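Local atomic coordinates of adhesion and penetration protein autotransporter (Haemophilus influenzae, PDB entry 3SYJ), a protein that promotes bacterial adherence to and invasion of host cells by binding a host structure, self-associates into aggregates, and is probably a serine protease. Residues F51-R56 against A129-T134; A60-N65 against V80-E85. One frame throughout, in Å; residues are numbered along the deposited sequence.

Interaction 1: residues F51-R56 against A129-T134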
# COMPACT_ATOMS: atom_id res chain seq x y z
N PHE A 51 49.40 7.49 24.40
CA PHE A 51 50.46 8.39 24.87
C PHE A 51 49.96 9.38 25.94
O PHE A 51 50.73 10.22 26.42
CB PHE A 51 51.09 9.16 23.69
CG PHE A 51 52.22 8.42 23.00
CD1 PHE A 51 53.24 7.81 23.73
CD2 PHE A 51 52.28 8.38 21.61
CE1 PHE A 51 54.29 7.16 23.10
CE2 PHE A 51 53.33 7.73 20.96
CZ PHE A 51 54.33 7.11 21.71
N SER A 52 48.69 9.30 26.32
CA SER A 52 48.15 10.22 27.32
C SER A 52 48.87 10.11 28.68
O SER A 52 48.79 11.02 29.51
CB SER A 52 46.64 10.05 27.47
OG SER A 52 46.31 8.87 28.18
N VAL A 53 49.59 9.02 28.90
CA VAL A 53 50.35 8.83 30.14
C VAL A 53 51.66 9.63 30.16
O VAL A 53 52.35 9.70 31.18
CB VAL A 53 50.70 7.35 30.38
CG1 VAL A 53 49.44 6.50 30.31
CG2 VAL A 53 51.73 6.88 29.36
N VAL A 54 52.00 10.22 29.01
CA VAL A 54 53.18 11.06 28.90
C VAL A 54 52.85 12.52 29.16
O VAL A 54 51.87 13.05 28.63
CB VAL A 54 53.83 10.94 27.51
CG1 VAL A 54 55.02 11.89 27.38
CG2 VAL A 54 54.24 9.49 27.24
N SER A 55 53.66 13.18 29.98
CA SER A 55 53.39 14.57 30.30
C SER A 55 53.49 15.40 29.04
O SER A 55 54.26 15.09 28.14
CB SER A 55 54.36 15.08 31.37
OG SER A 55 55.68 15.10 30.88
N ARG A 56 52.69 16.46 28.97
CA ARG A 56 52.72 17.38 27.85
C ARG A 56 54.13 17.89 27.51
O ARG A 56 54.43 18.15 26.35
CB ARG A 56 51.83 18.58 28.15
CG ARG A 56 50.35 18.33 27.99
CD ARG A 56 49.99 18.44 26.52
NE ARG A 56 49.70 17.13 25.97
CZ ARG A 56 49.92 16.78 24.71
NH1 ARG A 56 50.46 17.63 23.84
NH2 ARG A 56 49.61 15.55 24.33
N ALA A 129 45.07 6.69 32.78
CA ALA A 129 45.44 5.55 33.60
C ALA A 129 46.95 5.40 33.55
O ALA A 129 47.54 5.47 32.47
CB ALA A 129 44.77 4.29 33.08
N PRO A 130 47.59 5.19 34.70
CA PRO A 130 49.05 5.01 34.71
C PRO A 130 49.45 3.82 33.86
O PRO A 130 48.60 2.98 33.53
CB PRO A 130 49.36 4.71 36.18
CG PRO A 130 48.20 5.29 36.95
CD PRO A 130 47.01 5.13 36.05
N ILE A 131 50.72 3.74 33.50
CA ILE A 131 51.23 2.62 32.72
C ILE A 131 52.10 1.74 33.60
O ILE A 131 52.80 2.23 34.49
CB ILE A 131 52.02 3.10 31.47
CG1 ILE A 131 52.25 1.95 30.50
CG2 ILE A 131 53.34 3.74 31.85
CD1 ILE A 131 52.41 2.40 29.07
N ASP A 132 52.05 0.44 33.37
CA ASP A 132 52.88 -0.49 34.12
C ASP A 132 54.32 -0.43 33.67
O ASP A 132 54.61 -0.07 32.52
CB ASP A 132 52.36 -1.92 33.96
CG ASP A 132 51.02 -2.14 34.63
OD1 ASP A 132 50.54 -1.21 35.31
OD2 ASP A 132 50.44 -3.23 34.47
N MET A 133 55.23 -0.77 34.58
CA MET A 133 56.65 -0.89 34.29
C MET A 133 57.10 -2.31 33.93
O MET A 133 56.52 -3.30 34.40
CB MET A 133 57.46 -0.44 35.50
CG MET A 133 57.18 0.97 35.96
SD MET A 133 58.34 1.40 37.25
CE MET A 133 57.99 3.14 37.45
N THR A 134 58.13 -2.42 33.09
CA THR A 134 58.79 -3.71 32.88
C THR A 134 59.54 -4.02 34.17
O THR A 134 59.89 -3.10 34.92
CB THR A 134 59.75 -3.69 31.66
OG1 THR A 134 60.67 -2.60 31.77
CG2 THR A 134 58.97 -3.57 30.37
O HOH W 1 45.72 5.92 29.90

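Interaction 2: residues A60-N65 against V80-E85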
# COMPACT_ATOMS: atom_id res chain seq x y z
N ALA A 60 58.36 13.23 31.23
CA ALA A 60 57.95 12.24 32.24
C ALA A 60 56.75 11.39 31.85
O ALA A 60 55.97 11.75 30.96
CB ALA A 60 57.70 12.92 33.59
N ALA A 61 56.60 10.26 32.53
CA ALA A 61 55.50 9.36 32.26
C ALA A 61 54.83 8.91 33.55
O ALA A 61 55.48 8.78 34.59
CB ALA A 61 55.98 8.16 31.45
N LEU A 62 53.52 8.69 33.48
CA LEU A 62 52.72 8.37 34.65
C LEU A 62 52.77 6.87 34.96
O LEU A 62 52.23 6.05 34.21
CB LEU A 62 51.27 8.83 34.43
CG LEU A 62 50.30 8.85 35.63
CD1 LEU A 62 50.70 9.88 36.69
CD2 LEU A 62 48.90 9.11 35.13
N VAL A 63 53.42 6.51 36.07
CA VAL A 63 53.61 5.10 36.41
C VAL A 63 52.73 4.65 37.59
O VAL A 63 52.62 3.45 37.87
CB VAL A 63 55.10 4.79 36.72
CG1 VAL A 63 55.99 5.11 35.52
CG2 VAL A 63 55.56 5.56 37.94
N GLU A 64 52.12 5.60 38.29
CA GLU A 64 51.12 5.29 39.30
C GLU A 64 50.18 6.48 39.37
O GLU A 64 50.39 7.47 38.66
CB GLU A 64 51.76 5.03 40.66
CG GLU A 64 51.38 3.68 41.29
CD GLU A 64 49.87 3.51 41.50
OE1 GLU A 64 49.34 2.44 41.13
OE2 GLU A 64 49.22 4.44 42.02
N ASN A 65 49.15 6.40 40.21
CA ASN A 65 48.16 7.47 40.30
C ASN A 65 48.76 8.83 40.67
O ASN A 65 48.31 9.87 40.18
CB ASN A 65 47.04 7.08 41.27
CG ASN A 65 46.24 5.88 40.78
OD1 ASN A 65 45.89 4.99 41.57
ND2 ASN A 65 45.95 5.84 39.48
N VAL A 80 53.80 18.77 36.26
CA VAL A 80 53.50 18.18 34.96
C VAL A 80 52.03 18.36 34.66
O VAL A 80 51.23 18.62 35.56
CB VAL A 80 53.85 16.68 34.91
CG1 VAL A 80 55.37 16.48 34.92
CG2 VAL A 80 53.21 15.93 36.06
N ASP A 81 51.65 18.24 33.39
CA ASP A 81 50.24 18.20 33.04
C ASP A 81 50.00 17.21 31.91
O ASP A 81 50.94 16.75 31.28
CB ASP A 81 49.68 19.59 32.72
CG ASP A 81 50.39 20.26 31.56
OD1 ASP A 81 51.43 19.74 31.10
OD2 ASP A 81 49.92 21.32 31.12
N PHE A 82 48.73 16.90 31.67
CA PHE A 82 48.38 15.81 30.76
C PHE A 82 47.19 16.20 29.90
O PHE A 82 46.53 17.19 30.16
CB PHE A 82 48.03 14.56 31.56
CG PHE A 82 49.12 14.10 32.49
CD1 PHE A 82 50.12 13.25 32.04
CD2 PHE A 82 49.16 14.53 33.80
CE1 PHE A 82 51.13 12.82 32.89
CE2 PHE A 82 50.16 14.12 34.66
CZ PHE A 82 51.15 13.26 34.20
N GLY A 83 46.93 15.39 28.87
CA GLY A 83 45.77 15.61 28.03
C GLY A 83 46.14 15.86 26.59
O GLY A 83 47.08 15.26 26.06
N ALA A 84 45.39 16.74 25.95
CA ALA A 84 45.62 17.06 24.55
C ALA A 84 46.30 18.41 24.40
O ALA A 84 46.31 19.22 25.34
CB ALA A 84 44.31 17.03 23.80
N GLU A 85 46.88 18.64 23.23
CA GLU A 85 47.58 19.88 22.94
C GLU A 85 46.56 20.98 22.75
O GLU A 85 45.42 20.71 22.38
CB GLU A 85 48.39 19.74 21.65
CG GLU A 85 47.52 19.71 20.39
CD GLU A 85 48.32 19.45 19.12
OE1 GLU A 85 49.57 19.44 19.18
OE2 GLU A 85 47.71 19.26 18.05

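Interaction 1: residues F51-R56 against A129-T134
Val-53 presents its two methyl groups to different partners on 129-134, one polar and one apolar. CG1 lies anti to its own carbonyl carbon and beside the backbone N (chi1 -53°), and this brings it 3.1 Å from the backbone O of Ala-129, a close approach for a methyl and an oxygen. That C=O points almost straight at the methyl, with an angle of about 159° at the oxygen. The other branch, CG2, comes within 4.3 Å of CG2 of Ile-131; the two methyls lie alongside each other, neither CB-CG2 bond aimed at the other group. Val-53 sits in a type I turn, closed by the 2.9 Å bond from Val-54 N to Phe-51 O, and its CB points toward 129-134. Water 1 donates to Ala-129 O at 3.2 Å and gives a weak, longer bond to Ser-52 OG. Beyond the valine contact, Ile-131 also packs on Phe-223 and Ile-234 of the protease domain's seven-stranded sheet. With no direct hydrogen bond across it, the contact joins these two loops by apolar packing and a weak water bridge; the oxygen of Ala-129 meets a methyl nearly head-on and takes a water hydrogen bond from well off that line.

Interaction 2: residues A60-N65 against V80-E85
Strand 61-64, which pairs with 67-69 in a two-stranded antiparallel sheet, meets the end of strand 79-80 and the loop after it inside the N-terminal serine protease domain of the S6 family, consistent with the chymotrypsin-like fold of clan PA. The contact is buried, wholly apolar and without a hydrogen bond. Alternate residues face across: Ala-60 and Leu-62 from one side, Val-80 and Phe-82 from the other. With CG anti to the backbone N (chi1 -168°) and chi2 at 67°, Leu-62 sets CD1 4.2 Å from CZ at the far end of the Phe-82 ring; the methyl approaches the ring obliquely. At the other end of the contact Ala-60 CB and Val-80 CG1 meet loosely at 4.5 Å, and Ile-68 of strand 67-69 touches both residues. The side chain of Ala-60 is about 11 Å from that of Ser-218, the active-site serine by similarity. Farther along the same segment, Glu-64 folds its carboxylate back over the next peptide: Asn-65 N donates to Glu-64 OE2 at 2.7 Å, with a nearly straight N-H...O angle of 164°, coming from above the carboxylate plane.

From the N terminus the chain passes 51-56, then 60-65, and soon returns at 80-85, where interaction 2 closes a short loop; it continues to 129-134 before interaction 1 closes a longer one. The shorter loop thus lies wholly within the longer, and the two do not cross. Their centres are only 6 Å apart, and strand 61-64 connects them: Leu-62 N and Val-53 O, at 2.8 Å, and Ile-131 N and Leu-62 O form probable hydrogen bonds. Arg-56 NH2 adds a weak bond to Gly-83 O. Interactions 1 and 2 together tie the loops around strand 61-64 to one another and, through 129-134, to strands 221-226 and 231-238 of the protease domain.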